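Local coordinates for protein CD180 antigen (Mus musculus, PDB 3T6Q) that may cooperate with MD-1 and TLR4 to mediate the innate immune response of B cells to bacterial lipopolysaccharide, at residues I269-H275 / P294-L300; L280-L285 / T302-V307; L64-Y70 / V87-L93. All coordinates share one frame. Residues are numbered along the deposited sequence.

Contact 1: residues I269-H275 / P294-L300; sequences ISSNTFH and PSGLVGL. With CU (copper (II) ion), chain J.
A copper ion sits at the margin of this contact, held by His275 NE2 (2.0 Å) and by Glu249 outside it. The segments 269-275 and 294-300 belong to successive leucine-rich repeats, LRR 8 and LRR 9, and both are irregular loops of the solenoid. In 269-275, type I turns run from Ser270 to Thr273 and from Asn272 to His275. Ser270 OG accepts Asn272 N (2.8 Å) in an ST turn, and His275, chi1 p, turns its ring back so that ND1 donates to Asn272 O (2.7 Å). In 294-300, Leu297 centres an inverse gamma turn. CA atoms pair Ser271 with Leu297 (4.5 Å) and His275 with Gly299 (4.2 Å). Gly299, at phi/psi 102/6, lies so near that a CB would clash with Phe274 O and His275 CA. Its CA lies 3.5 Å from Phe274 O, as does Leu297 CA from Ser271 O, both CA-H...O contacts. Phe274 (chi1 m) meets Leu297 CD1 through CD2 (3.8 Å) and Leu300 CG through CB (3.9 Å), while Ile269 CG2 rests on Pro294 CD (3.6 Å). The direct hydrogen bond, Val298 N to Ser271 O at 3.4 Å, is weak. Water 1 does more, donating to Ser271 O (2.7 Å) and Val298 O (2.6 Å) and accepting from Phe274 N (2.8 Å). Repeats can thus be joined by apolar packing, CA-H...O contacts and bridging water, with only a weak direct hydrogen bond.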
loop_
_atom_site.group_PDB
_atom_site.type_symbol
_atom_site.label_atom_id
_atom_site.label_comp_id
_atom_site.label_asym_id
_atom_site.label_seq_id
_atom_site.Cartn_x
_atom_site.Cartn_y
_atom_site.Cartn_z
ATOM N N ILE A 269 -32.980 5.699 -22.073
ATOM C CA ILE A 269 -33.037 6.895 -21.288
ATOM C C ILE A 269 -34.458 7.546 -21.295
ATOM O O ILE A 269 -35.137 7.591 -22.322
ATOM C CB ILE A 269 -31.949 7.796 -21.925
ATOM C CG1 ILE A 269 -31.616 8.993 -21.119
ATOM C CG2 ILE A 269 -32.347 8.268 -23.323
ATOM C CD1 ILE A 269 -30.544 9.788 -21.827
ATOM N N SER A 270 -34.889 8.046 -20.139
ATOM C CA SER A 270 -36.107 8.840 -20.020
ATOM C C SER A 270 -35.892 10.192 -20.702
ATOM O O SER A 270 -34.773 10.749 -20.646
ATOM C CB SER A 270 -36.434 9.052 -18.522
ATOM O OG SER A 270 -37.282 10.190 -18.374
ATOM N N SER A 271 -36.938 10.755 -21.294
ATOM C CA SER A 271 -36.868 12.125 -21.800
ATOM C C SER A 271 -36.661 13.192 -20.699
ATOM O O SER A 271 -36.361 14.371 -20.991
ATOM C CB SER A 271 -38.126 12.432 -22.594
ATOM O OG SER A 271 -39.273 12.224 -21.766
ATOM N N ASN A 272 -36.842 12.794 -19.437
ATOM C CA ASN A 272 -36.625 13.700 -18.296
ATOM C C ASN A 272 -35.232 13.581 -17.667
ATOM O O ASN A 272 -34.945 14.229 -16.641
ATOM C CB ASN A 272 -37.691 13.453 -17.214
ATOM C CG ASN A 272 -37.998 14.703 -16.421
ATOM O OD1 ASN A 272 -37.749 15.821 -16.891
ATOM N ND2 ASN A 272 -38.558 14.521 -15.209
ATOM N N THR A 273 -34.350 12.788 -18.286
ATOM C CA THR A 273 -33.055 12.453 -17.658
ATOM C C THR A 273 -32.193 13.700 -17.355
ATOM O O THR A 273 -31.545 13.746 -16.314
ATOM C CB THR A 273 -32.233 11.497 -18.539
ATOM O OG1 THR A 273 -32.978 10.289 -18.721
ATOM C CG2 THR A 273 -30.851 11.169 -17.893
ATOM N N PHE A 274 -32.188 14.681 -18.269
ATOM C CA PHE A 274 -31.281 15.821 -18.145
ATOM C C PHE A 274 -31.952 17.124 -17.686
ATOM O O PHE A 274 -31.379 18.214 -17.834
ATOM C CB PHE A 274 -30.523 16.035 -19.470
ATOM C CG PHE A 274 -29.695 14.823 -19.869
ATOM C CD1 PHE A 274 -28.505 14.525 -19.188
ATOM C CD2 PHE A 274 -30.119 13.984 -20.887
ATOM C CE1 PHE A 274 -27.735 13.391 -19.529
ATOM C CE2 PHE A 274 -29.348 12.859 -21.252
ATOM C CZ PHE A 274 -28.177 12.558 -20.570
ATOM N N HIS A 275 -33.128 17.024 -17.069
ATOM C CA HIS A 275 -33.820 18.270 -16.669
ATOM C C HIS A 275 -33.059 19.122 -15.656
ATOM O O HIS A 275 -33.300 20.318 -15.628
ATOM C CB HIS A 275 -35.256 18.000 -16.182
ATOM C CG HIS A 275 -35.328 17.349 -14.818
ATOM N ND1 HIS A 275 -35.348 16.007 -14.639
ATOM C CD2 HIS A 275 -35.365 17.915 -13.540
ATOM C CE1 HIS A 275 -35.419 15.722 -13.320
ATOM N NE2 HIS A 275 -35.427 16.892 -12.649
ATOM N N PRO A 294 -34.598 10.389 -27.098
ATOM C CA PRO A 294 -35.991 10.783 -27.336
ATOM C C PRO A 294 -36.035 12.249 -27.731
ATOM O O PRO A 294 -35.114 12.994 -27.378
ATOM C CB PRO A 294 -36.640 10.589 -25.954
ATOM C CG PRO A 294 -35.494 10.667 -24.992
ATOM C CD PRO A 294 -34.342 10.021 -25.704
ATOM N N SER A 295 -37.062 12.674 -28.455
ATOM C CA SER A 295 -37.309 14.103 -28.629
ATOM C C SER A 295 -37.838 14.684 -27.278
ATOM O O SER A 295 -38.179 13.929 -26.398
ATOM C CB SER A 295 -38.325 14.340 -29.745
ATOM O OG SER A 295 -39.514 13.601 -29.451
ATOM N N GLY A 296 -37.911 16.005 -27.136
ATOM C CA GLY A 296 -38.321 16.641 -25.867
ATOM C C GLY A 296 -37.423 16.203 -24.714
ATOM O O GLY A 296 -37.905 16.035 -23.596
ATOM N N LEU A 297 -36.123 15.984 -24.987
ATOM C CA LEU A 297 -35.137 15.663 -23.962
ATOM C C LEU A 297 -34.777 16.985 -23.276
ATOM O O LEU A 297 -33.799 17.631 -23.659
ATOM C CB LEU A 297 -33.860 15.036 -24.590
ATOM C CG LEU A 297 -32.748 14.498 -23.666
ATOM C CD1 LEU A 297 -33.256 13.275 -22.897
ATOM C CD2 LEU A 297 -31.491 14.097 -24.451
ATOM N N VAL A 298 -35.558 17.375 -22.258
ATOM C CA VAL A 298 -35.489 18.725 -21.641
ATOM C C VAL A 298 -34.150 18.986 -20.898
ATOM O O VAL A 298 -33.513 18.029 -20.399
ATOM C CB VAL A 298 -36.670 18.957 -20.649
ATOM C CG1 VAL A 298 -37.996 19.062 -21.409
ATOM C CG2 VAL A 298 -36.736 17.796 -19.666
ATOM N N GLY A 299 -33.749 20.268 -20.840
ATOM C CA GLY A 299 -32.668 20.712 -19.948
ATOM C C GLY A 299 -31.321 20.931 -20.643
ATOM O O GLY A 299 -30.310 21.219 -19.993
ATOM N N LEU A 300 -31.303 20.823 -21.970
ATOM C CA LEU A 300 -30.063 20.957 -22.718
ATOM C C LEU A 300 -30.254 21.965 -23.835
ATOM O O LEU A 300 -29.482 22.010 -24.773
ATOM C CB LEU A 300 -29.654 19.572 -23.307
ATOM C CG LEU A 300 -29.417 18.476 -22.259
ATOM C CD1 LEU A 300 -29.123 17.173 -23.005
ATOM C CD2 LEU A 300 -28.237 18.773 -21.313
HETATM CU CU CU J . -35.822 16.761 -10.649
HETATM O O HOH W 1 -33.909 15.419 -20.370
HETATM O O HOH W 2 -40.539 13.575 -24.447
#

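Contact 2: residues L280-L285 / T302-V307; sequences LQELDL and TLKKLV
Parallel strands of adjacent leucine-rich repeats, here 282-284 and 305-307, build the continuous sheet of the Toll-like receptor solenoid; their axes approach to 4.8 Å at 1°. Three residues, Gln281, Val307 and Leu283, bury most surface. Leu283 (chi1 t, chi2 p) points into the core, where CB meets Leu303 CD1 and CD2 meets Leu306 CD1, both at 3.9 Å. Its backbone serves the strand pairing, since N donates to Lys305 O and O accepts from Val307 N, each 2.9 Å. Val307 (chi1 t) lies on the other face, with Glu282, Asp284 and Lys305; its CB is 3.7 Å from Asp284 CG, and its O receives Leu285 N at 2.8 Å. Asp284 OD1 hydrogen-bonds to Thr286 OG1. CA pairs run Glu282-Lys305 (4.5 Å), Leu283-Leu306 (5.1 Å) and Asp284-Val307 (4.6 Å), while the CA nearest to that of Gln281 is Leu303's (4.7 Å). Lys304 is not extended (phi/psi -99/-36), so that its own amide N and that of Lys305 both reach Gln281 O (2.9 Å each); Gln281 (-95/-33) has the same conformation. Along its other edge, strand 282-284 pairs with strand 255-260. The Gln281 side chain, m at chi1 and chi2, curls so that OE1 accepts Lys304 NZ at 2.9 Å, and the same NZ reaches Thr302 O at 2.8 Å.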
loop_
_atom_site.group_PDB
_atom_site.type_symbol
_atom_site.label_atom_id
_atom_site.label_comp_id
_atom_site.label_asym_id
_atom_site.label_seq_id
_atom_site.Cartn_x
_atom_site.Cartn_y
_atom_site.Cartn_z
ATOM N N LEU A 280 -25.426 23.602 -17.794
ATOM C CA LEU A 280 -24.214 23.028 -18.437
ATOM C C LEU A 280 -23.887 23.617 -19.798
ATOM O O LEU A 280 -24.768 23.864 -20.628
ATOM C CB LEU A 280 -24.285 21.500 -18.584
ATOM C CG LEU A 280 -23.870 20.585 -17.414
ATOM C CD1 LEU A 280 -22.396 20.677 -17.082
ATOM C CD2 LEU A 280 -24.713 20.836 -16.162
ATOM N N GLN A 281 -22.593 23.830 -20.017
ATOM C CA GLN A 281 -22.116 24.212 -21.327
ATOM C C GLN A 281 -21.649 23.007 -22.144
ATOM O O GLN A 281 -21.744 23.029 -23.375
ATOM C CB GLN A 281 -20.997 25.248 -21.197
ATOM C CG GLN A 281 -21.436 26.538 -20.452
ATOM C CD GLN A 281 -22.615 27.236 -21.089
ATOM O OE1 GLN A 281 -22.547 27.703 -22.233
ATOM N NE2 GLN A 281 -23.707 27.332 -20.344
ATOM N N GLU A 282 -21.102 21.988 -21.470
ATOM C CA GLU A 282 -20.523 20.851 -22.179
ATOM C C GLU A 282 -20.953 19.584 -21.482
ATOM O O GLU A 282 -20.919 19.520 -20.230
ATOM C CB GLU A 282 -19.001 20.871 -22.139
ATOM C CG GLU A 282 -18.381 22.178 -22.555
ATOM C CD GLU A 282 -16.886 22.020 -22.838
ATOM O OE1 GLU A 282 -16.361 20.842 -22.862
ATOM O OE2 GLU A 282 -16.254 23.085 -23.024
ATOM N N LEU A 283 -21.372 18.599 -22.276
ATOM C CA LEU A 283 -21.821 17.317 -21.715
ATOM C C LEU A 283 -21.162 16.178 -22.510
ATOM O O LEU A 283 -21.213 16.135 -23.760
ATOM C CB LEU A 283 -23.362 17.189 -21.753
ATOM C CG LEU A 283 -23.986 15.801 -21.552
ATOM C CD1 LEU A 283 -23.703 15.365 -20.112
ATOM C CD2 LEU A 283 -25.471 15.972 -21.808
ATOM N N ASP A 284 -20.537 15.270 -21.786
ATOM C CA ASP A 284 -19.829 14.143 -22.441
ATOM C C ASP A 284 -20.488 12.815 -22.074
ATOM O O ASP A 284 -20.414 12.372 -20.915
ATOM C CB ASP A 284 -18.348 14.121 -22.026
ATOM C CG ASP A 284 -17.507 13.195 -22.913
ATOM O OD1 ASP A 284 -17.967 12.049 -23.215
ATOM O OD2 ASP A 284 -16.413 13.644 -23.346
ATOM N N LEU A 285 -21.077 12.150 -23.066
ATOM C CA LEU A 285 -21.752 10.847 -22.849
ATOM C C LEU A 285 -21.066 9.713 -23.628
ATOM O O LEU A 285 -21.734 8.821 -24.162
ATOM C CB LEU A 285 -23.218 10.977 -23.220
ATOM C CG LEU A 285 -24.027 11.981 -22.348
ATOM C CD1 LEU A 285 -25.396 12.237 -22.979
ATOM C CD2 LEU A 285 -24.211 11.447 -20.924
ATOM N N THR A 302 -29.678 25.084 -23.998
ATOM C CA THR A 302 -28.530 26.036 -24.080
ATOM C C THR A 302 -27.137 25.384 -23.978
ATOM O O THR A 302 -26.119 26.086 -23.923
ATOM C CB THR A 302 -28.655 27.245 -23.101
ATOM O OG1 THR A 302 -28.439 26.801 -21.758
ATOM C CG2 THR A 302 -30.069 27.916 -23.185
ATOM N N LEU A 303 -27.082 24.042 -24.033
ATOM C CA LEU A 303 -25.816 23.329 -24.108
ATOM C C LEU A 303 -25.039 23.753 -25.362
ATOM O O LEU A 303 -25.644 23.877 -26.435
ATOM C CB LEU A 303 -26.090 21.791 -24.191
ATOM C CG LEU A 303 -24.871 20.885 -24.046
ATOM C CD1 LEU A 303 -24.413 20.879 -22.595
ATOM C CD2 LEU A 303 -25.269 19.498 -24.572
ATOM N N LYS A 304 -23.718 23.954 -25.229
ATOM C CA LYS A 304 -22.880 24.336 -26.367
ATOM C C LYS A 304 -22.109 23.149 -27.003
ATOM O O LYS A 304 -21.908 23.105 -28.229
ATOM C CB LYS A 304 -21.903 25.442 -25.946
ATOM C CG LYS A 304 -22.592 26.643 -25.257
ATOM C CD LYS A 304 -23.669 27.298 -26.133
ATOM C CE LYS A 304 -24.061 28.684 -25.544
ATOM N NZ LYS A 304 -24.583 28.448 -24.164
ATOM N N LYS A 305 -21.666 22.214 -26.175
ATOM C CA LYS A 305 -20.808 21.109 -26.679
ATOM C C LYS A 305 -21.369 19.790 -26.194
ATOM O O LYS A 305 -21.678 19.651 -25.006
ATOM C CB LYS A 305 -19.339 21.252 -26.232
ATOM C CG LYS A 305 -18.754 22.630 -26.580
ATOM C CD LYS A 305 -17.231 22.699 -26.371
ATOM C CE LYS A 305 -16.697 24.107 -26.538
ATOM N NZ LYS A 305 -15.226 24.054 -26.788
ATOM N N LEU A 306 -21.475 18.828 -27.108
ATOM C CA LEU A 306 -22.025 17.530 -26.790
ATOM C C LEU A 306 -21.141 16.423 -27.395
ATOM O O LEU A 306 -20.770 16.481 -28.574
ATOM C CB LEU A 306 -23.471 17.402 -27.330
ATOM C CG LEU A 306 -24.225 16.083 -27.092
ATOM C CD1 LEU A 306 -24.410 15.763 -25.592
ATOM C CD2 LEU A 306 -25.577 16.084 -27.834
ATOM N N VAL A 307 -20.811 15.424 -26.581
ATOM C CA VAL A 307 -20.032 14.326 -27.082
ATOM C C VAL A 307 -20.883 13.060 -26.972
ATOM O O VAL A 307 -21.281 12.676 -25.858
ATOM C CB VAL A 307 -18.741 14.131 -26.279
ATOM C CG1 VAL A 307 -17.955 12.902 -26.826
ATOM C CG2 VAL A 307 -17.851 15.391 -26.337
HETATM O O HOH W 3 -14.074 21.926 -24.611
#

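Contact 3: residues L64-Y70 / V87-L93; sequences LTRCQIY and VLTANPL
Asparagine at the consensus position of a leucine-rich repeat commonly bonds to the backbone of the repeat before it, and Asn91 of LRR 3 is a clear example. With chi1 m and chi2 at -71°, its amide lies between the loops 64-70 and 87-93. ND2 donates to Leu64 O (2.8 Å) and to Leu88 O of its own turn (3.0 Å); OD1 accepts Cys67 N (2.9 Å) and Ile69 N (3.0 Å). Cys67 holds the equivalent position in LRR 2. The loops run side by side, CA atoms pairing Leu64-Leu88 (5.2 Å), Thr65-Thr89 (4.8 Å), Arg66-Ala90 (4.7 Å) and Tyr70-Leu93 (4.3 Å), with Leu64 N to Val87 O (2.8 Å) and Arg66 N to Thr89 O (2.9 Å) as backbone hydrogen bonds. A type II turn spans Leu88 to Asn91; Arg66, Gln68 and Ala90 take positive phi. Leu64, Ile69, Leu88 and Leu93 all adopt m,t rotamers and fill the core: Leu64 CD1 to Leu88 CD2 is 3.8 Å, Ile69 CG2 to Leu93 CD2 3.7 Å. Tyr70 (chi1 m, chi2 -94°) presents its ring face to Pro92, whose CG is 3.6 Å from the centroid, a CH-pi contact. Arg66 extends (t,t,m), its guanidinium face over Ala90 O, and NE hydrogen-bonds to the backbone of Lymphocyte antigen 86, on which Thr65, Thr89 and Ala90 also pack; Tyr70 packs on Arg66 of the second CD180 subunit. One buried side-chain amide thus satisfies four backbone groups, two carbonyls and two amides.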
loop_
_atom_site.group_PDB
_atom_site.type_symbol
_atom_site.label_atom_id
_atom_site.label_comp_id
_atom_site.label_asym_id
_atom_site.label_seq_id
_atom_site.Cartn_x
_atom_site.Cartn_y
_atom_site.Cartn_z
ATOM N N LEU A 64 13.628 10.511 -9.250
ATOM C CA LEU A 64 14.102 9.354 -8.489
ATOM C C LEU A 64 13.019 8.199 -8.451
ATOM O O LEU A 64 12.968 7.405 -7.518
ATOM C CB LEU A 64 14.440 9.833 -7.081
ATOM C CG LEU A 64 15.552 10.915 -7.014
ATOM C CD1 LEU A 64 15.556 11.578 -5.646
ATOM C CD2 LEU A 64 16.905 10.350 -7.369
ATOM N N THR A 65 12.182 8.139 -9.479
ATOM C CA THR A 65 11.150 7.092 -9.617
ATOM C C THR A 65 11.738 5.700 -9.427
ATOM O O THR A 65 12.737 5.356 -10.063
ATOM C CB THR A 65 10.504 7.146 -11.015
ATOM O OG1 THR A 65 9.727 8.332 -11.121
ATOM C CG2 THR A 65 9.601 5.895 -11.282
ATOM N N ARG A 66 11.142 4.928 -8.522
ATOM C CA ARG A 66 11.506 3.535 -8.315
ATOM C C ARG A 66 13.049 3.322 -8.200
ATOM O O ARG A 66 13.659 2.553 -8.978
ATOM C CB ARG A 66 10.864 2.596 -9.352
ATOM C CG ARG A 66 11.047 1.107 -8.966
ATOM C CD ARG A 66 10.108 0.101 -9.598
ATOM N NE ARG A 66 8.749 0.277 -9.100
ATOM C CZ ARG A 66 8.203 -0.401 -8.100
ATOM N NH1 ARG A 66 6.980 -0.121 -7.750
ATOM N NH2 ARG A 66 8.885 -1.326 -7.437
ATOM N N CYS A 67 13.652 4.021 -7.239
ATOM C CA CYS A 67 15.101 3.904 -6.963
ATOM C C CYS A 67 15.393 3.077 -5.711
ATOM O O CYS A 67 16.499 3.136 -5.174
ATOM C CB CYS A 67 15.746 5.304 -6.822
ATOM S SG CYS A 67 16.092 5.947 -8.469
ATOM N N GLN A 68 14.393 2.350 -5.225
ATOM C CA GLN A 68 14.556 1.524 -4.014
ATOM C C GLN A 68 14.977 2.345 -2.778
ATOM O O GLN A 68 15.701 1.860 -1.893
ATOM C CB GLN A 68 15.513 0.345 -4.315
ATOM C CG GLN A 68 14.942 -0.612 -5.348
ATOM C CD GLN A 68 15.917 -1.696 -5.749
ATOM O OE1 GLN A 68 16.230 -1.853 -6.922
ATOM N NE2 GLN A 68 16.404 -2.451 -4.775
ATOM N N ILE A 69 14.488 3.584 -2.679
ATOM C CA ILE A 69 14.822 4.447 -1.557
ATOM C C ILE A 69 13.925 4.132 -0.367
ATOM O O ILE A 69 12.707 4.196 -0.494
ATOM C CB ILE A 69 14.636 5.940 -1.934
ATOM C CG1 ILE A 69 15.552 6.293 -3.091
ATOM C CG2 ILE A 69 14.885 6.825 -0.717
ATOM C CD1 ILE A 69 15.066 7.576 -3.828
ATOM N N TYR A 70 14.531 3.735 0.760
ATOM C CA TYR A 70 13.818 3.488 2.013
ATOM C C TYR A 70 13.934 4.646 2.982
ATOM O O TYR A 70 13.074 4.793 3.836
ATOM C CB TYR A 70 14.360 2.214 2.693
ATOM C CG TYR A 70 14.029 0.950 1.905
ATOM C CD1 TYR A 70 12.885 0.210 2.201
ATOM C CD2 TYR A 70 14.848 0.514 0.853
ATOM C CE1 TYR A 70 12.578 -0.961 1.495
ATOM C CE2 TYR A 70 14.522 -0.635 0.106
ATOM C CZ TYR A 70 13.388 -1.371 0.444
ATOM O OH TYR A 70 13.050 -2.535 -0.252
ATOM N N VAL A 87 10.545 14.029 -8.256
ATOM C CA VAL A 87 9.684 12.834 -8.423
ATOM C C VAL A 87 10.222 11.706 -7.527
ATOM O O VAL A 87 11.319 11.212 -7.771
ATOM C CB VAL A 87 9.710 12.351 -9.868
ATOM C CG1 VAL A 87 8.685 11.222 -10.105
ATOM C CG2 VAL A 87 9.423 13.501 -10.862
ATOM N N LEU A 88 9.475 11.340 -6.491
ATOM C CA LEU A 88 9.888 10.245 -5.567
ATOM C C LEU A 88 8.950 9.040 -5.672
ATOM O O LEU A 88 8.873 8.192 -4.773
ATOM C CB LEU A 88 9.929 10.760 -4.110
ATOM C CG LEU A 88 11.250 11.551 -3.872
ATOM C CD1 LEU A 88 11.025 12.453 -2.665
ATOM C CD2 LEU A 88 12.466 10.622 -3.667
ATOM N N THR A 89 8.191 9.025 -6.750
ATOM C CA THR A 89 7.197 7.993 -7.008
ATOM C C THR A 89 7.786 6.573 -6.913
ATOM O O THR A 89 8.882 6.332 -7.407
ATOM C CB THR A 89 6.610 8.234 -8.403
ATOM O OG1 THR A 89 5.837 9.448 -8.324
ATOM C CG2 THR A 89 5.658 7.050 -8.818
ATOM N N ALA A 90 7.024 5.666 -6.298
ATOM C CA ALA A 90 7.298 4.221 -6.295
ATOM C C ALA A 90 8.570 3.836 -5.507
ATOM O O ALA A 90 9.262 2.860 -5.856
ATOM C CB ALA A 90 7.338 3.628 -7.699
ATOM N N ASN A 91 8.866 4.617 -4.464
ATOM C CA ASN A 91 9.950 4.284 -3.516
ATOM C C ASN A 91 9.342 3.808 -2.205
ATOM O O ASN A 91 8.388 4.407 -1.712
ATOM C CB ASN A 91 10.897 5.502 -3.277
ATOM C CG ASN A 91 11.783 5.746 -4.446
ATOM O OD1 ASN A 91 12.719 4.954 -4.703
ATOM N ND2 ASN A 91 11.464 6.775 -5.232
ATOM N N PRO A 92 9.882 2.727 -1.625
ATOM C CA PRO A 92 9.246 2.203 -0.401
ATOM C C PRO A 92 9.685 2.935 0.891
ATOM O O PRO A 92 10.380 2.360 1.773
ATOM C CB PRO A 92 9.717 0.728 -0.395
ATOM C CG PRO A 92 11.103 0.810 -1.024
ATOM C CD PRO A 92 10.923 1.816 -2.148
ATOM N N LEU A 93 9.254 4.187 1.024
ATOM C CA LEU A 93 9.856 5.073 2.021
ATOM C C LEU A 93 9.406 4.685 3.423
ATOM O O LEU A 93 8.232 4.565 3.690
ATOM C CB LEU A 93 9.456 6.541 1.763
ATOM C CG LEU A 93 9.864 7.106 0.399
ATOM C CD1 LEU A 93 9.297 8.508 0.169
ATOM C CD2 LEU A 93 11.389 7.120 0.313
HETATM O O HOH W 4 11.719 1.544 -5.495
#

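All three contacts join consecutive repeats of one solenoid, at different levels of the coil. Contacts 1 and 2 are neighbours, with centres 13 Å apart and segments that alternate along the chain; they share an apolar core in which Phe274 CZ touches Leu285 CD1 (3.7 Å) and Leu300 CD2 touches Leu283 CD2 (4.0 Å). Contact 3 stands earlier in the chain, its centre about 50 Å from that of contact 1 and 41 Å from contact 2's. Contact 1 supplies one of the copper ligands, His275; Glu249 lies outside it. Lymphocyte antigen 86 and the second CD180 subunit reach contact 3. At contact 2, Leu285 O accepts a hydrogen bond from Asn311 ND2, as Leu64 O does from Asn91 ND2.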